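Local coordinates for putative exported protein (PDB 2PFY) that binds pyroglutamic acid and probably serves as the periplasmic receptor of a tripartite ATP-independent transport system, at residues T2-T7 against Q219-E224; R216-Q219 against V225-A228; A24-A29 against G233-I238. All coordinates share one frame; numbering follows the deposited sequence.

Interaction 1 (T2-T7 against Q219-E224); sequences TSWTMT and QRLPAE
L221 packs its two methyls against T2 and the indole of W4 at the start of the first strand of a periplasmic binding protein of the DctP family. Strand 2-7 belongs to the mixed five-stranded sheet with order 2-1-3-5-4, the arrangement of the type II binding-protein fold. L221 sits in the turn between helix 215-220 and helix 223-257, so residues more than two hundred positions apart are brought together at one end of the sheet.

Apolar packing carries the contact, and it is modest, with about 139 Å² buried in total. L221 and W4 approach from opposite directions, and each methyl of the leucine meets a different atom of the indole benzo ring: L221 CD1 lies 4.0 Å from W4 CZ2, while L221 CD2 lies 4.1 Å from W4 CH2. With CG lying beside its backbone N (chi1 -64°), L221 extends its isobutyl group off the turn, and both branches arrive at the strand. I37 and I62, on the two flanking strands, also touch W4.

Polar bonding is the business of other partners. The backbones of T2 and W4 are hydrogen-bonded to E36, with further bonds to A34 and K38, which holds the edge of strand 2-7 against its parallel neighbour 35-40. Across to the turn, the backbones stay apart: even the nearest pair, T2 CA and L221 CA, is separated by 8.1 Å. The outer part of the contact belongs to T2, whose methyl, CG2, stands 4.1 Å from CD2 of L221, with the hydroxyl oxygen OG1 at the same distance from that methyl.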
ATOM      1  N   THR A   2     -25.068   4.013 -15.708  1.00 29.87           N
ATOM      2  CA  THR A   2     -23.739   4.572 -15.862  1.00 28.32           C
ATOM      3  C   THR A   2     -22.778   3.400 -15.737  1.00 26.85           C
ATOM      4  O   THR A   2     -22.970   2.564 -14.847  1.00 25.10           O
ATOM      5  CB  THR A   2     -23.455   5.600 -14.767  1.00 28.41           C
ATOM      6  OG1 THR A   2     -24.417   6.665 -14.849  1.00 30.85           O
ATOM      7  CG2 THR A   2     -22.075   6.209 -14.915  1.00 28.75           C
ATOM      8  N   SER A   3     -21.794   3.330 -16.651  1.00 25.95           N
ATOM      9  CA  SER A   3     -20.670   2.385 -16.581  1.00 25.77           C
ATOM     10  C   SER A   3     -19.395   3.137 -16.262  1.00 24.31           C
ATOM     11  O   SER A   3     -19.071   4.124 -16.940  1.00 23.49           O
ATOM     12  CB  SER A   3     -20.442   1.678 -17.921  1.00 26.81           C
ATOM     13  OG  SER A   3     -21.669   1.281 -18.474  1.00 30.40           O
ATOM     14  N   TRP A   4     -18.644   2.629 -15.287  1.00 22.58           N
ATOM     15  CA  TRP A   4     -17.351   3.165 -14.862  1.00 22.75           C
ATOM     16  C   TRP A   4     -16.318   2.090 -15.136  1.00 22.25           C
ATOM     17  O   TRP A   4     -16.595   0.899 -14.913  1.00 20.46           O
ATOM     18  CB  TRP A   4     -17.322   3.100 -13.356  1.00 25.56           C
ATOM     19  CG  TRP A   4     -17.409   4.206 -12.489  1.00 28.27           C
ATOM     20  CD1 TRP A   4     -16.972   4.226 -11.157  1.00 31.05           C
ATOM     21  CD2 TRP A   4     -18.000   5.419 -12.716  1.00 26.15           C
ATOM     22  NE1 TRP A   4     -17.219   5.414 -10.600  1.00 23.62           N
ATOM     23  CE2 TRP A   4     -17.872   6.169 -11.534  1.00 27.50           C
ATOM     24  CE3 TRP A   4     -18.614   5.988 -13.806  1.00 26.29           C
ATOM     25  CZ2 TRP A   4     -18.333   7.437 -11.434  1.00 23.65           C
ATOM     26  CZ3 TRP A   4     -19.045   7.197 -13.691  1.00 26.12           C
ATOM     27  CH2 TRP A   4     -18.913   7.927 -12.526  1.00 30.91           C
ATOM     28  N   THR A   5     -15.095   2.495 -15.453  1.00 20.25           N
ATOM     29  CA  THR A   5     -13.982   1.560 -15.466  1.00 20.76           C
ATOM     30  C   THR A   5     -13.075   1.871 -14.292  1.00 21.20           C
ATOM     31  O   THR A   5     -12.787   3.034 -13.990  1.00 19.01           O
ATOM     32  CB  THR A   5     -13.164   1.654 -16.786  1.00 20.85           C
ATOM     33  OG1 THR A   5     -14.039   1.324 -17.882  1.00 21.36           O
ATOM     34  CG2 THR A   5     -11.969   0.640 -16.771  1.00 20.28           C
HETATM   35  N   MSE A   6     -12.652   0.818 -13.607  1.00 20.44           N
HETATM   36  CA  MSE A   6     -11.786   0.964 -12.476  1.00 21.58           C
HETATM   37  C   MSE A   6     -10.445   0.275 -12.749  1.00 18.36           C
HETATM   38  O   MSE A   6     -10.400  -0.815 -13.334  1.00 18.65           O
HETATM   39  CB  MSE A   6     -12.444   0.344 -11.235  1.00 20.28           C
HETATM   40  CG  MSE A   6     -11.592   0.410  -9.957  1.00 23.03           C
HETATM   41 SE   MSE A   6     -12.677  -0.147  -8.397  1.00 33.79          SE
HETATM   42  CE  MSE A   6     -14.073   1.076  -8.319  1.00 40.30           C
ATOM     43  N   THR A   7      -9.369   0.897 -12.285  1.00 16.42           N
ATOM     44  CA  THR A   7      -8.066   0.225 -12.301  1.00 16.30           C
ATOM     45  C   THR A   7      -7.795  -0.275 -10.883  1.00 16.35           C
ATOM     46  O   THR A   7      -8.082   0.416  -9.896  1.00 16.19           O
ATOM     47  CB  THR A   7      -6.924   1.150 -12.823  1.00 15.64           C
ATOM     48  OG1 THR A   7      -5.667   0.437 -12.797  1.00 16.39           O
ATOM     49  CG2 THR A   7      -6.789   2.429 -11.935  1.00 13.98           C
ATOM     50  N   GLN A 219     -19.615  13.480  -9.010  1.00 25.72           N
ATOM     51  CA  GLN A 219     -20.647  14.518  -8.793  1.00 28.52           C
ATOM     52  C   GLN A 219     -21.779  14.422  -9.824  1.00 27.22           C
ATOM     53  O   GLN A 219     -22.915  14.896  -9.575  1.00 27.23           O
ATOM     54  CB  GLN A 219     -20.024  15.931  -8.793  1.00 29.04           C
ATOM     55  CG  GLN A 219     -19.223  16.279  -7.537  1.00 31.82           C
ATOM     56  CD  GLN A 219     -18.611  17.712  -7.562  1.00 34.01           C
ATOM     57  OE1 GLN A 219     -18.154  18.230  -8.613  1.00 39.78           O
ATOM     58  NE2 GLN A 219     -18.584  18.345  -6.384  1.00 39.95           N
ATOM     59  N   ARG A 220     -21.515  13.774 -10.960  1.00 25.08           N
ATOM     60  CA  ARG A 220     -22.570  13.654 -11.980  1.00 26.27           C
ATOM     61  C   ARG A 220     -23.566  12.507 -11.723  1.00 24.99           C
ATOM     62  O   ARG A 220     -24.626  12.474 -12.306  1.00 23.13           O
ATOM     63  CB  ARG A 220     -22.030  13.801 -13.437  1.00 26.89           C
ATOM     64  CG  ARG A 220     -21.964  12.576 -14.316  1.00 31.27           C
ATOM     65  CD  ARG A 220     -21.594  12.974 -15.785  1.00 30.39           C
ATOM     66  NE  ARG A 220     -20.410  13.812 -15.842  1.00 37.42           N
ATOM     67  CZ  ARG A 220     -19.165  13.350 -16.017  1.00 41.18           C
ATOM     68  NH1 ARG A 220     -18.920  12.038 -16.164  1.00 42.24           N
ATOM     69  NH2 ARG A 220     -18.149  14.207 -16.043  1.00 41.55           N
ATOM     70  N   LEU A 221     -23.258  11.619 -10.767  1.00 23.17           N
ATOM     71  CA  LEU A 221     -24.174  10.546 -10.428  1.00 22.62           C
ATOM     72  C   LEU A 221     -25.370  11.129  -9.657  1.00 22.58           C
ATOM     73  O   LEU A 221     -25.218  12.148  -9.012  1.00 20.83           O
ATOM     74  CB  LEU A 221     -23.467   9.545  -9.518  1.00 22.11           C
ATOM     75  CG  LEU A 221     -22.293   8.821 -10.169  1.00 21.57           C
ATOM     76  CD1 LEU A 221     -21.486   8.033  -9.105  1.00 22.62           C
ATOM     77  CD2 LEU A 221     -22.832   7.894 -11.264  1.00 21.61           C
ATOM     78  N   PRO A 222     -26.549  10.478  -9.729  1.00 23.28           N
ATOM     79  CA  PRO A 222     -27.631  10.868  -8.792  1.00 23.79           C
ATOM     80  C   PRO A 222     -27.154  10.822  -7.343  1.00 25.27           C
ATOM     81  O   PRO A 222     -26.309   9.954  -6.969  1.00 24.12           O
ATOM     82  CB  PRO A 222     -28.714   9.818  -9.037  1.00 24.27           C
ATOM     83  CG  PRO A 222     -28.480   9.292 -10.452  1.00 24.68           C
ATOM     84  CD  PRO A 222     -26.957   9.420 -10.685  1.00 24.06           C
ATOM     85  N   ALA A 223     -27.663  11.753  -6.532  1.00 25.68           N
ATOM     86  CA  ALA A 223     -27.412  11.832  -5.082  1.00 26.05           C
ATOM     87  C   ALA A 223     -27.410  10.484  -4.380  1.00 27.46           C
ATOM     88  O   ALA A 223     -26.425  10.149  -3.691  1.00 27.00           O
ATOM     89  CB  ALA A 223     -28.461  12.792  -4.393  1.00 26.65           C
ATOM     90  N   GLU A 224     -28.495   9.714  -4.552  1.00 27.46           N
ATOM     91  CA  GLU A 224     -28.612   8.383  -3.947  1.00 28.74           C
ATOM     92  C   GLU A 224     -27.493   7.410  -4.388  1.00 27.44           C
ATOM     93  O   GLU A 224     -27.055   6.557  -3.608  1.00 26.48           O
ATOM     94  CB  GLU A 224     -29.984   7.762  -4.250  1.00 29.46           C
ATOM     95  CG  GLU A 224     -31.192   8.608  -3.777  1.00 34.52           C
ATOM     96  CD  GLU A 224     -31.674   9.642  -4.854  1.00 40.14           C
ATOM     97  OE1 GLU A 224     -30.899  10.006  -5.816  1.00 37.21           O
ATOM     98  OE2 GLU A 224     -32.851  10.074  -4.717  1.00 44.33           O
TER

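Interaction 2 (R216-Q219 against V225-A228); sequences RAFQ and VRQA
F218 and R226 meet where a short helix, 215-220, hands the chain over to the long helix 223-257, and the aliphatic half of the arginine lies over one face of the phenyl ring. This is a CH-pi contact: R226 CG is 4.3 Å from the ring centroid of F218, only 16° off the ring normal and displaced toward the rim. R226 CB comes closer still at one point, 3.6 Å from F218 CZ. The ring gets there because its CG is anti to the backbone N (chi1 -177°), which brings the phenyl group up against R226, V229 and L230.

The tight part extends to the main chain. R226 CD presses to 3.1 Å from F218 O, and R226 CG is also near that carbonyl, so the methylenes touch both the carbonyl oxygen and the ring of the same residue. In the other direction, F218 CZ stands 3.6 Å from R226 O, and ring and long helix are thus in contact at both side chain and backbone.

On the solvent side the fit slackens. A bend in the arginine chain at chi3 turns the guanidinium off the ring, and its plane is 65° from that of the phenyl, so the charged group makes no stack with it. R226 NH1 is 3.6 Å from Q219 O, a proximity rather than a bond; its hydrogen-bond partner is L221 O, in the turn itself. The side chain of Q219 starts away from the second helix and is exposed.

Together these features describe two successive helices joined by a tight turn, with P222 at the N-cap position of helix 223-257, the long helix that, as in other DctP-type receptors, spans the two lobes.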
ATOM      1  N   ARG A 216     -15.588  15.060 -10.727  1.00 26.64           N
ATOM      2  CA  ARG A 216     -16.599  15.408 -11.737  1.00 28.17           C
ATOM      3  C   ARG A 216     -17.498  14.229 -12.134  1.00 26.85           C
ATOM      4  O   ARG A 216     -18.723  14.351 -12.162  1.00 26.59           O
ATOM      5  CB  ARG A 216     -15.950  16.056 -12.976  1.00 28.80           C
ATOM      6  CG  ARG A 216     -16.926  16.307 -14.133  1.00 34.42           C
ATOM      7  CD  ARG A 216     -16.614  17.571 -14.957  1.00 41.64           C
ATOM      8  NE  ARG A 216     -15.602  18.442 -14.328  1.00 46.66           N
ATOM      9  CZ  ARG A 216     -15.819  19.671 -13.862  1.00 48.23           C
ATOM     10  NH1 ARG A 216     -17.028  20.235 -13.951  1.00 49.38           N
ATOM     11  NH2 ARG A 216     -14.811  20.345 -13.318  1.00 48.90           N
ATOM     12  N   ALA A 217     -16.889  13.076 -12.381  1.00 25.67           N
ATOM     13  CA  ALA A 217     -17.637  11.874 -12.670  1.00 24.87           C
ATOM     14  C   ALA A 217     -18.528  11.520 -11.476  1.00 24.41           C
ATOM     15  O   ALA A 217     -19.719  11.202 -11.657  1.00 24.74           O
ATOM     16  CB  ALA A 217     -16.676  10.709 -12.997  1.00 25.10           C
ATOM     17  N   PHE A 218     -17.951  11.543 -10.268  1.00 25.11           N
ATOM     18  CA  PHE A 218     -18.701  11.211  -9.037  1.00 24.88           C
ATOM     19  C   PHE A 218     -19.885  12.182  -8.873  1.00 24.88           C
ATOM     20  O   PHE A 218     -21.021  11.754  -8.630  1.00 24.21           O
ATOM     21  CB  PHE A 218     -17.780  11.306  -7.809  1.00 25.91           C
ATOM     22  CG  PHE A 218     -18.439  10.918  -6.491  1.00 26.77           C
ATOM     23  CD1 PHE A 218     -18.574   9.570  -6.123  1.00 27.49           C
ATOM     24  CD2 PHE A 218     -18.873  11.893  -5.608  1.00 27.00           C
ATOM     25  CE1 PHE A 218     -19.169   9.222  -4.893  1.00 27.98           C
ATOM     26  CE2 PHE A 218     -19.487  11.567  -4.395  1.00 27.57           C
ATOM     27  CZ  PHE A 218     -19.637  10.233  -4.028  1.00 26.75           C
ATOM     28  N   GLN A 219     -19.615  13.480  -9.010  1.00 25.72           N
ATOM     29  CA  GLN A 219     -20.647  14.518  -8.793  1.00 28.52           C
ATOM     30  C   GLN A 219     -21.779  14.422  -9.824  1.00 27.22           C
ATOM     31  O   GLN A 219     -22.915  14.896  -9.575  1.00 27.23           O
ATOM     32  CB  GLN A 219     -20.024  15.931  -8.793  1.00 29.04           C
ATOM     33  CG  GLN A 219     -19.223  16.279  -7.537  1.00 31.82           C
ATOM     34  CD  GLN A 219     -18.611  17.712  -7.562  1.00 34.01           C
ATOM     35  OE1 GLN A 219     -18.154  18.230  -8.613  1.00 39.78           O
ATOM     36  NE2 GLN A 219     -18.584  18.345  -6.384  1.00 39.95           N
ATOM     37  N   VAL A 225     -27.046   7.553  -5.633  1.00 26.19           N
ATOM     38  CA  VAL A 225     -25.994   6.686  -6.197  1.00 25.61           C
ATOM     39  C   VAL A 225     -24.675   7.104  -5.591  1.00 25.98           C
ATOM     40  O   VAL A 225     -23.898   6.232  -5.148  1.00 25.73           O
ATOM     41  CB  VAL A 225     -25.988   6.701  -7.768  1.00 25.83           C
ATOM     42  CG1 VAL A 225     -24.818   5.877  -8.351  1.00 23.93           C
ATOM     43  CG2 VAL A 225     -27.344   6.195  -8.330  1.00 23.57           C
ATOM     44  N   ARG A 226     -24.434   8.421  -5.497  1.00 25.55           N
ATOM     45  CA  ARG A 226     -23.256   8.919  -4.788  1.00 26.31           C
ATOM     46  C   ARG A 226     -23.165   8.322  -3.388  1.00 26.48           C
ATOM     47  O   ARG A 226     -22.105   7.839  -3.000  1.00 25.30           O
ATOM     48  CB  ARG A 226     -23.187  10.446  -4.762  1.00 26.13           C
ATOM     49  CG  ARG A 226     -23.200  11.061  -6.168  1.00 28.52           C
ATOM     50  CD  ARG A 226     -22.786  12.516  -6.192  1.00 31.20           C
ATOM     51  NE  ARG A 226     -23.571  13.362  -5.280  1.00 33.40           N
ATOM     52  CZ  ARG A 226     -24.648  14.063  -5.636  1.00 33.80           C
ATOM     53  NH1 ARG A 226     -25.108  14.013  -6.877  1.00 32.34           N
ATOM     54  NH2 ARG A 226     -25.267  14.808  -4.741  1.00 32.81           N
ATOM     55  N   GLN A 227     -24.292   8.319  -2.660  1.00 25.86           N
ATOM     56  CA  GLN A 227     -24.325   7.824  -1.293  1.00 25.73           C
ATOM     57  C   GLN A 227     -24.116   6.322  -1.277  1.00 24.95           C
ATOM     58  O   GLN A 227     -23.366   5.830  -0.444  1.00 26.29           O
ATOM     59  CB  GLN A 227     -25.631   8.223  -0.561  1.00 25.09           C
ATOM     60  CG  GLN A 227     -25.659   7.916   0.963  1.00 28.08           C
ATOM     61  CD  GLN A 227     -24.521   8.599   1.720  1.00 30.71           C
ATOM     62  OE1 GLN A 227     -24.433   9.802   1.734  1.00 33.73           O
ATOM     63  NE2 GLN A 227     -23.637   7.809   2.346  1.00 33.32           N
ATOM     64  N   ALA A 228     -24.725   5.603  -2.214  1.00 24.00           N
ATOM     65  CA  ALA A 228     -24.474   4.181  -2.311  1.00 23.98           C
ATOM     66  C   ALA A 228     -22.955   3.873  -2.490  1.00 23.91           C
ATOM     67  O   ALA A 228     -22.412   2.938  -1.853  1.00 22.67           O
ATOM     68  CB  ALA A 228     -25.324   3.542  -3.423  1.00 23.55           C
TER

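Interaction 3 (A24-A29 against G233-I238); sequences ADEVKA and GAKAEI
E26 and K235 face each other from two regular helical segments, 24-29 of helix 15-30 and 233-238 of helix 223-257, each carrying the usual i to i+4 backbone bonds, such as K28 N to A24 O at 3.1 Å and E237 N to G233 O at 2.9 Å. Some 9.2 Å separates E26 CA from K235 CA, a gap that the two side chains must span.

Both point toward the opposing helix from CB, but their shapes differ. E26 is stretched out beyond CG (chi2 177°), which brings its carboxylate up to K235. K235 is folded, with kinks at chi3 (91°) and chi4 (-99°), and its ammonium group is thereby swung back to the acid. The chains cross at about a right angle. The result is a salt bridge in which K235 NZ stands 3.4 Å from E26 OE2, with a weak hydrogen bond along the same line. The other oxygen, E26 OE1, is a near neighbour of K235 NZ at 3.5 Å. The K235 methylenes lie near as well, CD being 4.0 Å from E26 OE1. Only about 86 Å² is buried, and K235 is exposed.

Each oxygen of the acid has a further partner. R239, one turn on along the long helix, makes a salt bridge to OE1 through its NH2, and Q22 NE2, one turn back along helix 15-30, donates to OE2.

With lysine, arginine and amide gathered round one carboxylate, E26 is probably stabilised in its charged form, while the long, weak bond from K235 at the surface suggests that the lysine adds mainly electrostatic attraction, with R239, the stronger partner of E26, probably the firmer link between the helices.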
ATOM      1  N   ALA A  24     -17.136  -3.182  -6.102  1.00 18.20           N
ATOM      2  CA  ALA A  24     -17.801  -2.929  -7.393  1.00 19.11           C
ATOM      3  C   ALA A  24     -19.156  -3.686  -7.485  1.00 20.42           C
ATOM      4  O   ALA A  24     -20.187  -3.133  -7.938  1.00 19.11           O
ATOM      5  CB  ALA A  24     -16.842  -3.304  -8.599  1.00 17.45           C
ATOM      6  N   ASP A  25     -19.141  -4.951  -7.056  1.00 20.84           N
ATOM      7  CA  ASP A  25     -20.350  -5.775  -7.015  1.00 22.68           C
ATOM      8  C   ASP A  25     -21.410  -5.194  -6.089  1.00 22.58           C
ATOM      9  O   ASP A  25     -22.598  -5.210  -6.433  1.00 22.52           O
ATOM     10  CB  ASP A  25     -20.047  -7.217  -6.556  1.00 22.60           C
ATOM     11  CG  ASP A  25     -19.386  -8.043  -7.630  1.00 26.97           C
ATOM     12  OD1 ASP A  25     -19.495  -7.698  -8.824  1.00 25.11           O
ATOM     13  OD2 ASP A  25     -18.738  -9.050  -7.261  1.00 28.88           O
ATOM     14  N   GLU A  26     -20.987  -4.716  -4.921  1.00 22.31           N
ATOM     15  CA  GLU A  26     -21.909  -4.158  -3.938  1.00 24.47           C
ATOM     16  C   GLU A  26     -22.518  -2.834  -4.403  1.00 23.79           C
ATOM     17  O   GLU A  26     -23.689  -2.575  -4.136  1.00 24.24           O
ATOM     18  CB  GLU A  26     -21.258  -4.063  -2.556  1.00 24.33           C
ATOM     19  CG  GLU A  26     -21.202  -5.501  -1.908  1.00 27.37           C
ATOM     20  CD  GLU A  26     -20.504  -5.578  -0.551  1.00 27.41           C
ATOM     21  OE1 GLU A  26     -20.017  -4.539  -0.005  1.00 30.42           O
ATOM     22  OE2 GLU A  26     -20.429  -6.715  -0.039  1.00 30.35           O
ATOM     23  N   VAL A  27     -21.749  -2.025  -5.139  1.00 23.21           N
ATOM     24  CA  VAL A  27     -22.258  -0.794  -5.735  1.00 22.04           C
ATOM     25  C   VAL A  27     -23.353  -1.127  -6.761  1.00 22.80           C
ATOM     26  O   VAL A  27     -24.417  -0.457  -6.842  1.00 23.56           O
ATOM     27  CB  VAL A  27     -21.110   0.071  -6.379  1.00 21.09           C
ATOM     28  CG1 VAL A  27     -21.656   1.186  -7.260  1.00 19.24           C
ATOM     29  CG2 VAL A  27     -20.220   0.699  -5.308  1.00 18.90           C
ATOM     30  N   LYS A  28     -23.125  -2.156  -7.551  1.00 23.61           N
ATOM     31  CA  LYS A  28     -24.069  -2.505  -8.602  1.00 24.89           C
ATOM     32  C   LYS A  28     -25.402  -2.985  -8.011  1.00 26.15           C
ATOM     33  O   LYS A  28     -26.485  -2.626  -8.516  1.00 25.33           O
ATOM     34  CB  LYS A  28     -23.487  -3.600  -9.504  1.00 25.30           C
ATOM     35  CG  LYS A  28     -24.341  -3.877 -10.730  1.00 28.27           C
ATOM     36  CD  LYS A  28     -23.714  -4.913 -11.631  1.00 34.00           C
ATOM     37  CE  LYS A  28     -24.696  -5.381 -12.691  1.00 37.53           C
ATOM     38  NZ  LYS A  28     -24.219  -6.675 -13.260  1.00 42.47           N
ATOM     39  N   ALA A  29     -25.313  -3.804  -6.963  1.00 25.96           N
ATOM     40  CA  ALA A  29     -26.507  -4.330  -6.300  1.00 27.14           C
ATOM     41  C   ALA A  29     -27.234  -3.230  -5.534  1.00 28.15           C
ATOM     42  O   ALA A  29     -28.469  -3.119  -5.593  1.00 29.07           O
ATOM     43  CB  ALA A  29     -26.138  -5.524  -5.388  1.00 26.75           C
ATOM     44  N   GLY A 233     -18.187   1.858  -0.011  1.00 22.05           N
ATOM     45  CA  GLY A 233     -16.806   2.140   0.359  1.00 22.81           C
ATOM     46  C   GLY A 233     -16.561   1.910   1.845  1.00 23.17           C
ATOM     47  O   GLY A 233     -15.572   1.276   2.243  1.00 22.96           O
ATOM     48  N   ALA A 234     -17.468   2.422   2.672  1.00 22.89           N
ATOM     49  CA  ALA A 234     -17.381   2.224   4.124  1.00 22.68           C
ATOM     50  C   ALA A 234     -17.308   0.717   4.464  1.00 22.84           C
ATOM     51  O   ALA A 234     -16.496   0.320   5.285  1.00 23.54           O
ATOM     52  CB  ALA A 234     -18.613   2.919   4.841  1.00 22.98           C
ATOM     53  N   LYS A 235     -18.161  -0.098   3.845  1.00 22.87           N
ATOM     54  CA  LYS A 235     -18.188  -1.544   4.047  1.00 24.56           C
ATOM     55  C   LYS A 235     -16.874  -2.176   3.578  1.00 23.16           C
ATOM     56  O   LYS A 235     -16.355  -3.105   4.211  1.00 20.78           O
ATOM     57  CB  LYS A 235     -19.357  -2.162   3.265  1.00 24.97           C
ATOM     58  CG  LYS A 235     -20.734  -2.134   4.016  1.00 28.31           C
ATOM     59  CD  LYS A 235     -21.767  -3.089   3.346  1.00 30.59           C
ATOM     60  CE  LYS A 235     -21.782  -4.546   3.938  1.00 38.80           C
ATOM     61  NZ  LYS A 235     -21.009  -5.642   3.187  1.00 43.29           N
ATOM     62  N   ALA A 236     -16.346  -1.672   2.463  1.00 21.51           N
ATOM     63  CA  ALA A 236     -15.043  -2.136   1.950  1.00 22.14           C
ATOM     64  C   ALA A 236     -13.877  -1.826   2.894  1.00 22.23           C
ATOM     65  O   ALA A 236     -12.964  -2.644   3.053  1.00 22.04           O
ATOM     66  CB  ALA A 236     -14.776  -1.576   0.534  1.00 21.15           C
ATOM     67  N   GLU A 237     -13.908  -0.659   3.522  1.00 22.64           N
ATOM     68  CA  GLU A 237     -12.848  -0.253   4.417  1.00 23.95           C
ATOM     69  C   GLU A 237     -12.838  -1.195   5.639  1.00 24.32           C
ATOM     70  O   GLU A 237     -11.774  -1.685   6.060  1.00 23.46           O
ATOM     71  CB  GLU A 237     -13.002   1.235   4.797  1.00 23.34           C
ATOM     72  CG  GLU A 237     -11.922   1.792   5.756  1.00 23.96           C
ATOM     73  CD  GLU A 237     -11.659   3.272   5.569  1.00 26.02           C
ATOM     74  OE1 GLU A 237     -11.787   3.786   4.425  1.00 23.34           O
ATOM     75  OE2 GLU A 237     -11.324   3.940   6.579  1.00 25.28           O
ATOM     76  N   ILE A 238     -14.024  -1.466   6.177  1.00 25.07           N
ATOM     77  CA  ILE A 238     -14.163  -2.396   7.309  1.00 26.25           C
ATOM     78  C   ILE A 238     -13.688  -3.806   6.897  1.00 25.08           C
ATOM     79  O   ILE A 238     -12.896  -4.430   7.613  1.00 24.62           O
ATOM     80  CB  ILE A 238     -15.621  -2.405   7.869  1.00 26.47           C
ATOM     81  CG1 ILE A 238     -15.981  -1.017   8.434  1.00 27.10           C
ATOM     82  CG2 ILE A 238     -15.805  -3.550   8.923  1.00 28.64           C
ATOM     83  CD1 ILE A 238     -17.499  -0.743   8.530  1.00 28.58           C
TER

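All three contacts draw on helix 223-257: the turn leading into it packs on strand 2-7 in interaction 1, its beginning meets the preceding short helix in interaction 2, and further along it meets helix 15-30 in interaction 3. Interactions 1 and 2 are practically continuous, with centres about 5 Å apart: R226 NH1 probably donates to L221 O at 2.8 Å, and W4 CH2 packs 3.5 Å from A217 O. Interaction 3 is separate, its centre about 13 Å from each of the others and its nearest atoms about 5 Å away. None of their residues is among those lining the pyroglutamate pocket, which include R48, R143 and P207.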